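Local coordinates for protein type III effector NopAA (Sinorhizobium fredii USDA 257, PDB 6SDU) that hydrolyses xyloglucan as the family 12 glycoside hydrolase domain of a symbiotic type III effector, captured here with cellobiose bound, at residues Tyr108-Ser113 with Ile119-Asn124; Gln48-Ser51 with Arg57-Val60; Val155-Ala160 with Leu195-Ser200; Ser85-Leu90 with Ile207-Val212. All coordinates share one frame; numbering follows the deposited sequence.

Contact 1 (Tyr108-Ser113 with Ile119-Asn124); sequences YDIWDS and IMLWTN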
loop_
_atom_site.group_PDB
_atom_site.type_symbol
_atom_site.label_atom_id
_atom_site.label_comp_id
_atom_site.label_asym_id
_atom_site.label_seq_id
_atom_site.Cartn_x
_atom_site.Cartn_y
_atom_site.Cartn_z
ATOM N N TYR A 108 2.308 0.123 1.159
ATOM C CA TYR A 108 2.861 -1.006 0.426
ATOM C C TYR A 108 1.770 -2.059 0.319
ATOM O O TYR A 108 0.989 -2.250 1.258
ATOM C CB TYR A 108 4.061 -1.622 1.164
ATOM C CG TYR A 108 5.349 -0.918 0.888
ATOM C CD1 TYR A 108 6.082 -1.197 -0.258
ATOM C CD2 TYR A 108 5.810 0.070 1.746
ATOM C CE1 TYR A 108 7.263 -0.528 -0.530
ATOM C CE2 TYR A 108 6.994 0.743 1.488
ATOM C CZ TYR A 108 7.705 0.449 0.338
ATOM O OH TYR A 108 8.876 1.112 0.058
ATOM N N ASP A 109 1.686 -2.709 -0.833
ATOM C CA ASP A 109 0.730 -3.792 -1.069
ATOM C C ASP A 109 1.540 -4.979 -1.584
ATOM O O ASP A 109 1.986 -4.985 -2.733
ATOM C CB ASP A 109 -0.357 -3.358 -2.060
ATOM C CG ASP A 109 -1.708 -4.048 -1.821
ATOM O OD1 ASP A 109 -2.047 -4.395 -0.665
ATOM O OD2 ASP A 109 -2.428 -4.262 -2.814
ATOM N N ILE A 110 1.780 -5.967 -0.730
ATOM C CA ILE A 110 2.622 -7.103 -1.069
ATOM C C ILE A 110 1.742 -8.343 -1.205
ATOM O O ILE A 110 0.977 -8.673 -0.292
ATOM C CB ILE A 110 3.733 -7.294 -0.023
ATOM C CG1 ILE A 110 4.587 -6.038 0.051
ATOM C CG2 ILE A 110 4.629 -8.547 -0.341
ATOM C CD1 ILE A 110 5.198 -5.813 1.399
ATOM N N TRP A 111 1.856 -9.033 -2.340
ATOM C CA TRP A 111 1.033 -10.198 -2.634
ATOM C C TRP A 111 1.883 -11.452 -2.794
ATOM O O TRP A 111 3.044 -11.390 -3.193
ATOM C CB TRP A 111 0.250 -10.005 -3.916
ATOM C CG TRP A 111 -0.747 -8.902 -3.880
ATOM C CD1 TRP A 111 -0.541 -7.565 -4.155
ATOM C CD2 TRP A 111 -2.121 -9.039 -3.537
ATOM N NE1 TRP A 111 -1.730 -6.865 -3.993
ATOM C CE2 TRP A 111 -2.711 -7.755 -3.629
ATOM C CE3 TRP A 111 -2.915 -10.127 -3.153
ATOM C CZ2 TRP A 111 -4.064 -7.538 -3.370
ATOM C CZ3 TRP A 111 -4.262 -9.914 -2.890
ATOM C CH2 TRP A 111 -4.823 -8.627 -2.996
ATOM N N ASP A 112 1.298 -12.599 -2.499
ATOM C CA ASP A 112 1.971 -13.818 -2.901
ATOM C C ASP A 112 1.494 -14.192 -4.302
ATOM O O ASP A 112 0.550 -13.603 -4.834
ATOM C CB ASP A 112 1.737 -14.929 -1.884
ATOM C CG ASP A 112 0.306 -15.400 -1.816
ATOM O OD1 ASP A 112 -0.622 -14.611 -2.086
ATOM O OD2 ASP A 112 0.115 -16.580 -1.458
ATOM N N SER A 113 2.185 -15.149 -4.929
ATOM C CA SER A 113 1.872 -15.472 -6.323
ATOM C C SER A 113 0.446 -15.978 -6.500
ATOM O O SER A 113 -0.190 -15.692 -7.523
ATOM C CB SER A 113 2.873 -16.490 -6.868
ATOM O OG SER A 113 4.113 -15.840 -7.074
ATOM N N ILE A 119 -0.246 -8.522 2.180
ATOM C CA ILE A 119 0.425 -7.853 3.299
ATOM C C ILE A 119 0.538 -6.363 2.970
ATOM O O ILE A 119 1.131 -5.989 1.947
ATOM C CB ILE A 119 1.804 -8.457 3.600
ATOM C CG1 ILE A 119 1.674 -9.953 3.946
ATOM C CG2 ILE A 119 2.503 -7.661 4.747
ATOM C CD1 ILE A 119 1.816 -10.887 2.751
ATOM N N MET A 120 -0.045 -5.520 3.826
ATOM C CA MET A 120 -0.064 -4.069 3.647
ATOM C C MET A 120 0.816 -3.406 4.695
ATOM O O MET A 120 0.817 -3.810 5.864
ATOM C CB MET A 120 -1.483 -3.494 3.764
ATOM C CG MET A 120 -2.557 -4.089 2.835
ATOM S SD MET A 120 -3.945 -2.938 2.630
ATOM C CE MET A 120 -3.191 -1.769 1.507
ATOM N N LEU A 121 1.571 -2.403 4.277
ATOM C CA LEU A 121 2.364 -1.586 5.186
ATOM C C LEU A 121 1.963 -0.138 4.941
ATOM O O LEU A 121 2.267 0.409 3.881
ATOM C CB LEU A 121 3.872 -1.782 4.979
ATOM C CG LEU A 121 4.386 -3.208 4.694
ATOM C CD1 LEU A 121 5.878 -3.180 4.309
ATOM C CD2 LEU A 121 4.154 -4.107 5.897
ATOM N N TRP A 122 1.239 0.454 5.894
ATOM C CA TRP A 122 0.767 1.845 5.801
ATOM C C TRP A 122 1.848 2.793 6.335
ATOM O O TRP A 122 2.136 2.799 7.534
ATOM C CB TRP A 122 -0.529 2.026 6.596
ATOM C CG TRP A 122 -1.761 1.269 6.077
ATOM C CD1 TRP A 122 -1.780 0.127 5.312
ATOM C CD2 TRP A 122 -3.137 1.607 6.320
ATOM N NE1 TRP A 122 -3.081 -0.254 5.051
ATOM C CE2 TRP A 122 -3.932 0.637 5.656
ATOM C CE3 TRP A 122 -3.776 2.649 7.019
ATOM C CZ2 TRP A 122 -5.335 0.669 5.677
ATOM C CZ3 TRP A 122 -5.182 2.689 7.036
ATOM C CH2 TRP A 122 -5.939 1.704 6.361
ATOM N N THR A 123 2.430 3.613 5.460
ATOM C CA THR A 123 3.471 4.544 5.905
ATOM C C THR A 123 2.916 5.888 6.378
ATOM O O THR A 123 3.433 6.449 7.341
ATOM C CB THR A 123 4.494 4.785 4.794
ATOM O OG1 THR A 123 3.852 5.401 3.657
ATOM C CG2 THR A 123 5.159 3.473 4.397
ATOM N N ASN A 124 1.923 6.453 5.686
ATOM C CA ASN A 124 1.302 7.718 6.083
ATOM C C ASN A 124 -0.170 7.607 5.708
ATOM O O ASN A 124 -0.507 7.022 4.674
ATOM C CB ASN A 124 1.957 8.943 5.413
ATOM C CG ASN A 124 1.645 10.270 6.138
ATOM O OD1 ASN A 124 0.905 10.316 7.134
ATOM N ND2 ASN A 124 2.199 11.354 5.622
#
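Y108 and L121 stand next to each other on one face of the sheet, their CB atoms 3.8 Å apart. The L121 methyl CD1 comes in obliquely beside the Y108 ring and also meets CD1 of I110 at 4.0 Å. T123 adds its CG2 near the plane of the ring, at its edge. In L121, CG lies anti to the carbonyl carbon (chi1 -39°), which sets CD1 between Y108 and I110. I110 and I119 continue this apolar face. On the other face, D109 and M120 lie side by side. D109 OD1 touches both CG and CE of M120, each at 3.6 Å. A bend at chi3 (76°) turns the methyl end of M120 back to this oxygen. The other D109 oxygen, OD2, accepts W111 NE1 at 2.9 Å, from above the carboxylate plane. The M120 sulfur lies at the edge of the W122 indole, in its plane. M120 and W122 both touch the bound glucose unit, so this face lines the sugar site.

Backbone bonds set the register. Y108 and L121 are a hydrogen-bonded pair, with Y108 N to L121 O at 2.7 Å. I110 and I119 form the next such pair, and I119 N to I110 O is nearly straight at 175°. D109 and M120 are the non-hydrogen-bonded pair between them.

Further out, Y108 OH bonds S92 OG and T123 OG1 bonds Y214 OH. This is a buried beta hairpin. Strand 208-218 flanks strand 103-112, and strand 174-180 flanks strand 117-125. Helix 191-200 covers I110, I119 and L121, while strand 90-97 packs F94 on Y108.

Contact 2 (Gln48-Ser51 with Arg57-Val60); sequences QTIS and RWSV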
loop_
_atom_site.group_PDB
_atom_site.type_symbol
_atom_site.label_atom_id
_atom_site.label_comp_id
_atom_site.label_asym_id
_atom_site.label_seq_id
_atom_site.Cartn_x
_atom_site.Cartn_y
_atom_site.Cartn_z
ATOM N N GLN A 48 -8.942 11.136 -12.127
ATOM C CA GLN A 48 -7.662 10.746 -11.561
ATOM C C GLN A 48 -6.652 10.662 -12.685
ATOM O O GLN A 48 -6.881 9.918 -13.645
ATOM C CB GLN A 48 -7.759 9.393 -10.858
ATOM C CG GLN A 48 -6.468 8.958 -10.229
ATOM C CD GLN A 48 -6.614 7.724 -9.371
ATOM O OE1 GLN A 48 -7.093 7.784 -8.233
ATOM N NE2 GLN A 48 -6.161 6.595 -9.897
ATOM N N THR A 49 -5.488 11.292 -12.498
ATOM C CA THR A 49 -4.445 11.302 -13.524
ATOM C C THR A 49 -3.113 10.918 -12.896
ATOM O O THR A 49 -2.616 11.598 -11.984
ATOM C CB THR A 49 -4.351 12.684 -14.191
ATOM O OG1 THR A 49 -5.567 12.959 -14.898
ATOM C CG2 THR A 49 -3.144 12.782 -15.151
ATOM N N ILE A 50 -2.525 9.858 -13.414
ATOM C CA ILE A 50 -1.210 9.389 -13.001
ATOM C C ILE A 50 -0.202 9.817 -14.065
ATOM O O ILE A 50 -0.511 9.819 -15.266
ATOM C CB ILE A 50 -1.242 7.857 -12.797
ATOM C CG1 ILE A 50 0.035 7.335 -12.125
ATOM C CG2 ILE A 50 -1.547 7.150 -14.117
ATOM C CD1 ILE A 50 -0.079 5.860 -11.735
ATOM N N SER A 51 0.971 10.273 -13.630
ATOM C CA SER A 51 2.057 10.614 -14.544
ATOM C C SER A 51 3.333 9.979 -14.026
ATOM O O SER A 51 3.549 9.918 -12.809
ATOM C CB SER A 51 2.241 12.134 -14.726
ATOM O OG SER A 51 2.813 12.716 -13.570
ATOM N N ARG A 57 10.360 7.682 -10.211
ATOM C CA ARG A 57 9.634 8.887 -9.800
ATOM C C ARG A 57 8.317 9.015 -10.553
ATOM O O ARG A 57 8.300 9.047 -11.784
ATOM C CB ARG A 57 10.473 10.144 -10.028
ATOM C CG ARG A 57 9.785 11.416 -9.609
ATOM C CD ARG A 57 10.587 12.622 -10.031
ATOM N NE ARG A 57 11.742 12.817 -9.164
ATOM C CZ ARG A 57 11.814 13.758 -8.229
ATOM N NH1 ARG A 57 10.791 14.590 -8.055
ATOM N NH2 ARG A 57 12.903 13.866 -7.471
ATOM N N TRP A 58 7.226 9.166 -9.799
ATOM C CA TRP A 58 5.885 9.248 -10.351
ATOM C C TRP A 58 4.990 10.077 -9.436
ATOM O O TRP A 58 5.385 10.494 -8.338
ATOM C CB TRP A 58 5.291 7.855 -10.599
ATOM C CG TRP A 58 5.023 7.006 -9.413
ATOM C CD1 TRP A 58 5.940 6.259 -8.700
ATOM C CD2 TRP A 58 3.739 6.711 -8.841
ATOM N NE1 TRP A 58 5.297 5.558 -7.700
ATOM C CE2 TRP A 58 3.953 5.816 -7.760
ATOM C CE3 TRP A 58 2.433 7.109 -9.141
ATOM C CZ2 TRP A 58 2.900 5.314 -6.982
ATOM C CZ3 TRP A 58 1.394 6.640 -8.344
ATOM C CH2 TRP A 58 1.632 5.743 -7.281
ATOM N N SER A 59 3.801 10.382 -9.952
ATOM C CA SER A 59 2.849 11.226 -9.260
ATOM C C SER A 59 1.435 10.834 -9.683
ATOM O O SER A 59 1.235 10.229 -10.744
ATOM C CB SER A 59 3.173 12.704 -9.574
ATOM O OG SER A 59 2.055 13.534 -9.398
ATOM N N VAL A 60 0.460 11.166 -8.829
ATOM C CA VAL A 60 -0.958 10.982 -9.125
ATOM C C VAL A 60 -1.771 12.095 -8.456
ATOM O O VAL A 60 -1.502 12.479 -7.308
ATOM C CB VAL A 60 -1.455 9.592 -8.687
ATOM C CG1 VAL A 60 -1.222 9.394 -7.193
ATOM C CG2 VAL A 60 -2.924 9.446 -9.042
#
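The indole of W58 takes I50 from an oblique direction: CD1 of I50 is 3.8 Å from CZ3 of W58. CG1 of I50 is equally near W58 CE3. F229 stacks on the indole and W36 meets it edge-to-face. The W58 CG sits between the backbone N and the carbonyl carbon (chi1 66°), and the six-membered ring reaches forward along its own strand, beside I50. The amide of Q48 is the other flat group. Its NE2 bonds N38 OD1, and its OE1 is held by both S72 OG and S62 OG. The stem of Q48 passes V60, with CG 3.8 Å from V60 CG2.

S51 and S59 are a hydrogen-bonded antiparallel pair. S51 N meets S59 O and S59 N meets S51 O, both at 2.9 Å, the latter nearly along the C=O axis. I50 and V60 form the adjacent non-hydrogen-bonded pair. Here the backbones come close, with V60 CA 3.4 Å from T49 O in a CA-H...O contact.

I50, W58 and V60 face inward against strands 34-40 and 72-83 of the other sheet. S51 and S59 are on the outer side. This is a beta hairpin in the smaller sheet of the jelly-roll sandwich of glycoside hydrolase family 12.

Contact 3 (Val155-Ala160 with Leu195-Ser200); sequences VNVGGA and LQWIKS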
loop_
_atom_site.group_PDB
_atom_site.type_symbol
_atom_site.label_atom_id
_atom_site.label_comp_id
_atom_site.label_asym_id
_atom_site.label_seq_id
_atom_site.Cartn_x
_atom_site.Cartn_y
_atom_site.Cartn_z
ATOM N N VAL A 155 4.810 -3.629 17.415
ATOM C CA VAL A 155 5.738 -4.634 16.927
ATOM C C VAL A 155 6.885 -3.923 16.228
ATOM O O VAL A 155 6.670 -3.101 15.334
ATOM C CB VAL A 155 5.030 -5.610 15.981
ATOM C CG1 VAL A 155 6.022 -6.639 15.441
ATOM C CG2 VAL A 155 3.870 -6.271 16.702
ATOM N N ASN A 156 8.112 -4.223 16.642
ATOM C CA ASN A 156 9.292 -3.641 16.020
ATOM C C ASN A 156 9.862 -4.679 15.067
ATOM O O ASN A 156 10.405 -5.694 15.506
ATOM C CB ASN A 156 10.328 -3.200 17.048
ATOM C CG ASN A 156 11.377 -2.300 16.438
ATOM O OD1 ASN A 156 12.215 -2.745 15.652
ATOM N ND2 ASN A 156 11.316 -1.017 16.764
ATOM N N VAL A 157 9.687 -4.446 13.764
ATOM C CA VAL A 157 10.165 -5.352 12.725
ATOM C C VAL A 157 10.503 -4.535 11.485
ATOM O O VAL A 157 9.948 -3.455 11.261
ATOM C CB VAL A 157 9.121 -6.449 12.398
ATOM C CG1 VAL A 157 7.952 -5.864 11.623
ATOM C CG2 VAL A 157 9.759 -7.586 11.632
ATOM N N GLY A 158 11.444 -5.051 10.694
ATOM C CA GLY A 158 11.789 -4.470 9.406
ATOM C C GLY A 158 12.121 -2.988 9.381
ATOM O O GLY A 158 11.901 -2.309 8.366
ATOM N N GLY A 159 12.689 -2.490 10.479
ATOM C CA GLY A 159 13.149 -1.120 10.568
ATOM C C GLY A 159 12.173 -0.107 11.116
ATOM O O GLY A 159 12.420 1.100 10.957
ATOM N N ALA A 160 11.070 -0.543 11.731
ATOM C CA ALA A 160 10.082 0.392 12.253
ATOM C C ALA A 160 9.200 -0.323 13.265
ATOM O O ALA A 160 9.291 -1.536 13.443
ATOM C CB ALA A 160 9.240 1.008 11.132
ATOM N N LEU A 195 7.993 -10.247 6.290
ATOM C CA LEU A 195 7.353 -11.495 5.897
ATOM C C LEU A 195 7.819 -12.649 6.790
ATOM O O LEU A 195 7.022 -13.524 7.161
ATOM C CB LEU A 195 7.660 -11.781 4.427
ATOM C CG LEU A 195 7.082 -10.755 3.455
ATOM C CD1 LEU A 195 7.500 -11.024 2.004
ATOM C CD2 LEU A 195 5.546 -10.700 3.599
ATOM N N GLN A 196 9.097 -12.638 7.184
ATOM C CA GLN A 196 9.608 -13.683 8.070
ATOM C C GLN A 196 8.909 -13.635 9.423
ATOM O O GLN A 196 8.531 -14.677 9.966
ATOM C CB GLN A 196 11.121 -13.537 8.233
ATOM C CG GLN A 196 11.908 -14.048 7.039
ATOM C CD GLN A 196 13.402 -13.748 7.110
ATOM O OE1 GLN A 196 13.846 -12.849 7.829
ATOM N NE2 GLN A 196 14.185 -14.515 6.357
ATOM N N TRP A 197 8.680 -12.427 9.956
ATOM C CA TRP A 197 7.969 -12.294 11.226
ATOM C C TRP A 197 6.516 -12.758 11.113
ATOM O O TRP A 197 5.993 -13.405 12.031
ATOM C CB TRP A 197 8.038 -10.846 11.709
ATOM C CG TRP A 197 7.339 -10.606 13.032
ATOM C CD1 TRP A 197 7.905 -10.633 14.285
ATOM C CD2 TRP A 197 5.947 -10.308 13.231
ATOM N NE1 TRP A 197 6.947 -10.368 15.247
ATOM C CE2 TRP A 197 5.743 -10.155 14.624
ATOM C CE3 TRP A 197 4.858 -10.141 12.366
ATOM C CZ2 TRP A 197 4.492 -9.854 15.167
ATOM C CZ3 TRP A 197 3.617 -9.838 12.909
ATOM C CH2 TRP A 197 3.445 -9.699 14.296
ATOM N N ILE A 198 5.849 -12.444 9.993
ATOM C CA ILE A 198 4.467 -12.873 9.806
ATOM C C ILE A 198 4.392 -14.391 9.684
ATOM O O ILE A 198 3.445 -15.021 10.172
ATOM C CB ILE A 198 3.838 -12.178 8.584
ATOM C CG1 ILE A 198 3.851 -10.656 8.755
ATOM C CG2 ILE A 198 2.410 -12.661 8.392
ATOM C CD1 ILE A 198 3.405 -9.889 7.506
ATOM N N LYS A 199 5.369 -14.998 9.006
ATOM C CA LYS A 199 5.437 -16.457 8.946
ATOM C C LYS A 199 5.608 -17.058 10.339
ATOM O O LYS A 199 4.944 -18.048 10.676
ATOM C CB LYS A 199 6.592 -16.876 8.030
ATOM C CG LYS A 199 6.732 -18.370 7.793
ATOM C CD LYS A 199 7.987 -18.669 6.982
ATOM C CE LYS A 199 8.201 -20.176 6.795
ATOM N NZ LYS A 199 9.431 -20.501 6.005
ATOM N N SER A 200 6.440 -16.426 11.185
ATOM C CA SER A 200 6.698 -16.912 12.548
ATOM C C SER A 200 5.455 -16.890 13.433
ATOM O O SER A 200 5.415 -17.603 14.441
ATOM C CB SER A 200 7.832 -16.103 13.202
ATOM O OG SER A 200 7.370 -14.933 13.865
#
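W197 leaves helix 191-200 toward V155 and V157. CB meets V157 CG2 at 3.7 Å. The next atom, CG, still feels the same methyl at 4.1 Å, which approaches the ring obliquely. NE1 of W197 is 3.8 Å from V155 CG1. CE2 and CZ2 are nearer to that methyl, and CZ2 reaches it at 3.6 Å. CZ2 also touches the second methyl, CG2 of V155, at 3.9 Å. V155 CG1 therefore lies above the ring plane but offset toward the rim. CG of W197 is anti to the backbone N (chi1 -179°), which carries the indole off the helix surface; chi2 then turns it along the strand.

V155 and W197 reach toward one another, while V157 lies roughly perpendicular to the tryptophan stem. CG1 of I198, the next residue of the helix, lies at the indole edge in its plane. Y152 meets the indole edge-to-face, and V164 of strand 160-168 also touches W197. On the helix, S200 OG donates to W197 O at 2.8 Å.

No hydrogen bond joins the two segments, and the contact lies at the surface. V157 is held by the turn that follows it, and V155 pairs through its backbone with W162. V157 N donates to A160 O at 3.0 Å, and A160 N returns a bond to V157 O at 3.2 Å. G158 and G159 take the two positive-phi positions between them. This is a type I' turn, the tight turn of a two-residue beta hairpin, here at the edge of the larger sheet and packed against helix 191-200, the domain's only helix.

Contact 4 (Ser85-Leu90 with Ile207-Val212); sequences SSINTL and IEVGSV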
loop_
_atom_site.group_PDB
_atom_site.type_symbol
_atom_site.label_atom_id
_atom_site.label_comp_id
_atom_site.label_asym_id
_atom_site.label_seq_id
_atom_site.Cartn_x
_atom_site.Cartn_y
_atom_site.Cartn_z
ATOM N N SER A 85 12.100 -18.372 1.216
ATOM C CA SER A 85 13.331 -19.016 1.663
ATOM C C SER A 85 14.496 -18.763 0.709
ATOM O O SER A 85 15.652 -18.703 1.148
ATOM C CB SER A 85 13.088 -20.520 1.827
ATOM O OG SER A 85 12.666 -21.111 0.609
ATOM N N SER A 86 14.221 -18.587 -0.584
ATOM C CA SER A 86 15.290 -18.337 -1.547
ATOM C C SER A 86 15.741 -16.878 -1.565
ATOM O O SER A 86 16.703 -16.551 -2.272
ATOM C CB SER A 86 14.864 -18.781 -2.949
ATOM O OG SER A 86 13.906 -17.891 -3.498
ATOM N N ILE A 87 15.053 -15.994 -0.848
ATOM C CA ILE A 87 15.342 -14.567 -0.896
ATOM C C ILE A 87 16.431 -14.226 0.113
ATOM O O ILE A 87 16.322 -14.552 1.303
ATOM C CB ILE A 87 14.070 -13.741 -0.632
ATOM C CG1 ILE A 87 13.099 -13.867 -1.804
ATOM C CG2 ILE A 87 14.412 -12.267 -0.397
ATOM C CD1 ILE A 87 11.644 -13.609 -1.441
ATOM N N ASN A 88 17.459 -13.523 -0.355
ATOM C CA ASN A 88 18.536 -13.020 0.489
ATOM C C ASN A 88 18.319 -11.572 0.901
ATOM O O ASN A 88 18.632 -11.198 2.040
ATOM C CB ASN A 88 19.882 -13.133 -0.245
ATOM C CG ASN A 88 20.133 -14.530 -0.823
ATOM O OD1 ASN A 88 20.260 -15.513 -0.085
ATOM N ND2 ASN A 88 20.195 -14.618 -2.153
ATOM N N THR A 89 17.789 -10.747 -0.004
ATOM C CA THR A 89 17.492 -9.350 0.288
ATOM C C THR A 89 16.205 -8.947 -0.416
ATOM O O THR A 89 16.082 -9.126 -1.630
ATOM C CB THR A 89 18.640 -8.445 -0.183
ATOM O OG1 THR A 89 19.789 -8.643 0.650
ATOM C CG2 THR A 89 18.228 -6.991 -0.151
ATOM N N LEU A 90 15.265 -8.375 0.334
ATOM C CA LEU A 90 14.058 -7.782 -0.253
ATOM C C LEU A 90 13.723 -6.539 0.565
ATOM O O LEU A 90 13.104 -6.620 1.632
ATOM C CB LEU A 90 12.886 -8.756 -0.295
ATOM C CG LEU A 90 11.631 -8.212 -1.003
ATOM C CD1 LEU A 90 11.941 -7.689 -2.408
ATOM C CD2 LEU A 90 10.552 -9.267 -1.079
ATOM N N ILE A 207 6.043 -18.853 1.646
ATOM C CA ILE A 207 5.248 -18.180 0.634
ATOM C C ILE A 207 6.114 -17.848 -0.579
ATOM O O ILE A 207 7.283 -17.450 -0.442
ATOM C CB ILE A 207 4.678 -16.929 1.322
ATOM C CG1 ILE A 207 3.675 -16.157 0.512
ATOM C CG2 ILE A 207 5.799 -15.981 1.726
ATOM C CD1 ILE A 207 3.287 -14.874 1.247
ATOM N N GLU A 208 5.558 -18.005 -1.779
ATOM C CA GLU A 208 6.218 -17.495 -2.979
ATOM C C GLU A 208 5.790 -16.041 -3.166
ATOM O O GLU A 208 4.626 -15.762 -3.461
ATOM C CB GLU A 208 5.901 -18.309 -4.233
ATOM C CG GLU A 208 6.834 -17.846 -5.352
ATOM C CD GLU A 208 6.761 -18.640 -6.631
ATOM O OE1 GLU A 208 7.253 -19.788 -6.634
ATOM O OE2 GLU A 208 6.263 -18.093 -7.648
ATOM N N VAL A 209 6.730 -15.122 -2.956
ATOM C CA VAL A 209 6.491 -13.686 -3.074
ATOM C C VAL A 209 6.237 -13.329 -4.535
ATOM O O VAL A 209 7.096 -13.532 -5.402
ATOM C CB VAL A 209 7.680 -12.906 -2.489
ATOM C CG1 VAL A 209 7.475 -11.375 -2.549
ATOM C CG2 VAL A 209 7.931 -13.379 -1.066
ATOM N N GLY A 210 5.065 -12.762 -4.808
ATOM C CA GLY A 210 4.627 -12.417 -6.145
ATOM C C GLY A 210 4.923 -10.980 -6.513
ATOM O O GLY A 210 5.769 -10.714 -7.368
ATOM N N SER A 211 4.187 -10.037 -5.928
ATOM C CA SER A 211 4.311 -8.636 -6.304
ATOM C C SER A 211 4.531 -7.731 -5.094
ATOM O O SER A 211 3.897 -7.909 -4.050
ATOM C CB SER A 211 3.047 -8.203 -7.048
ATOM O OG SER A 211 3.277 -7.005 -7.753
ATOM N N VAL A 212 5.397 -6.731 -5.251
ATOM C CA VAL A 212 5.553 -5.658 -4.276
ATOM C C VAL A 212 4.957 -4.403 -4.905
ATOM O O VAL A 212 5.428 -3.951 -5.955
ATOM C CB VAL A 212 7.021 -5.424 -3.878
ATOM C CG1 VAL A 212 7.142 -4.115 -3.082
ATOM C CG2 VAL A 212 7.533 -6.557 -3.039
#
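I87 and V209 keep their backbones well apart, with CA atoms 9.2 Å from each other, so the contact is made by side chains alone. Segment 85-90 is irregular until strand 90-97 starts at L90. Segment 207-212 enters strand 208-218 at E208. Just after V209 the strand has a classic beta bulge, in which G210 and S211 both face W111 of the neighbouring strand. G210, the first bulge residue, leaves the extended conformation, with psi -72°.

V209 splits its two methyls between two partners. CG2 takes CD1 of I87 at 3.7 Å, and the two side chains are roughly perpendicular. CG1 takes CD2 of L90 at 4.0 Å, and here the side chains meet tip to tip. The split follows from chi1 of V209: CG1 is anti to the backbone N (-179°), while CG2 sits beside that N. The CB of V209 is also brushed by I87 CD1, at 4.2 Å.

In the jelly-roll sandwich, strands 72-83 and 90-97 belong to different sheets. Segment 85-90 makes up most of the loop that carries the chain across, and ends on the first residue of strand 90-97. I87 and L90 dip from it into the space between the sheets. All three touching residues are buried.

I80 of strand 72-83 packs on both L90 and V209. Helix 191-200 also packs here, with I191 on L90 and L195 on V209. The rim of the loop is polar: S85 OG bonds D206 OD2, and N88 ND2 bonds O of K237, the C-terminal residue.

Overall arrangement
Contact 2 comes first along the chain and is complete before contact 1 opens. Contacts 1 and 3 follow in series, and both are nested inside the long loop closed by contact 4. Contacts 1, 3 and 4 reach the larger sheet, with centres about 13 to 14 Å apart. Contact 1 touches contact 4 through neighbouring strands 103-112 and 208-218. Helix 191-200 joins all three: L195 packs on both I119 and V209. Contact 2 is in the smaller sheet, its centre about 30 Å from that of contact 3, on the opposite side of the molecule. Contact 1 lines the sugar site; contact 3 packs the helix on an edge strand, and contact 4 an intersheet loop on strand 208-218.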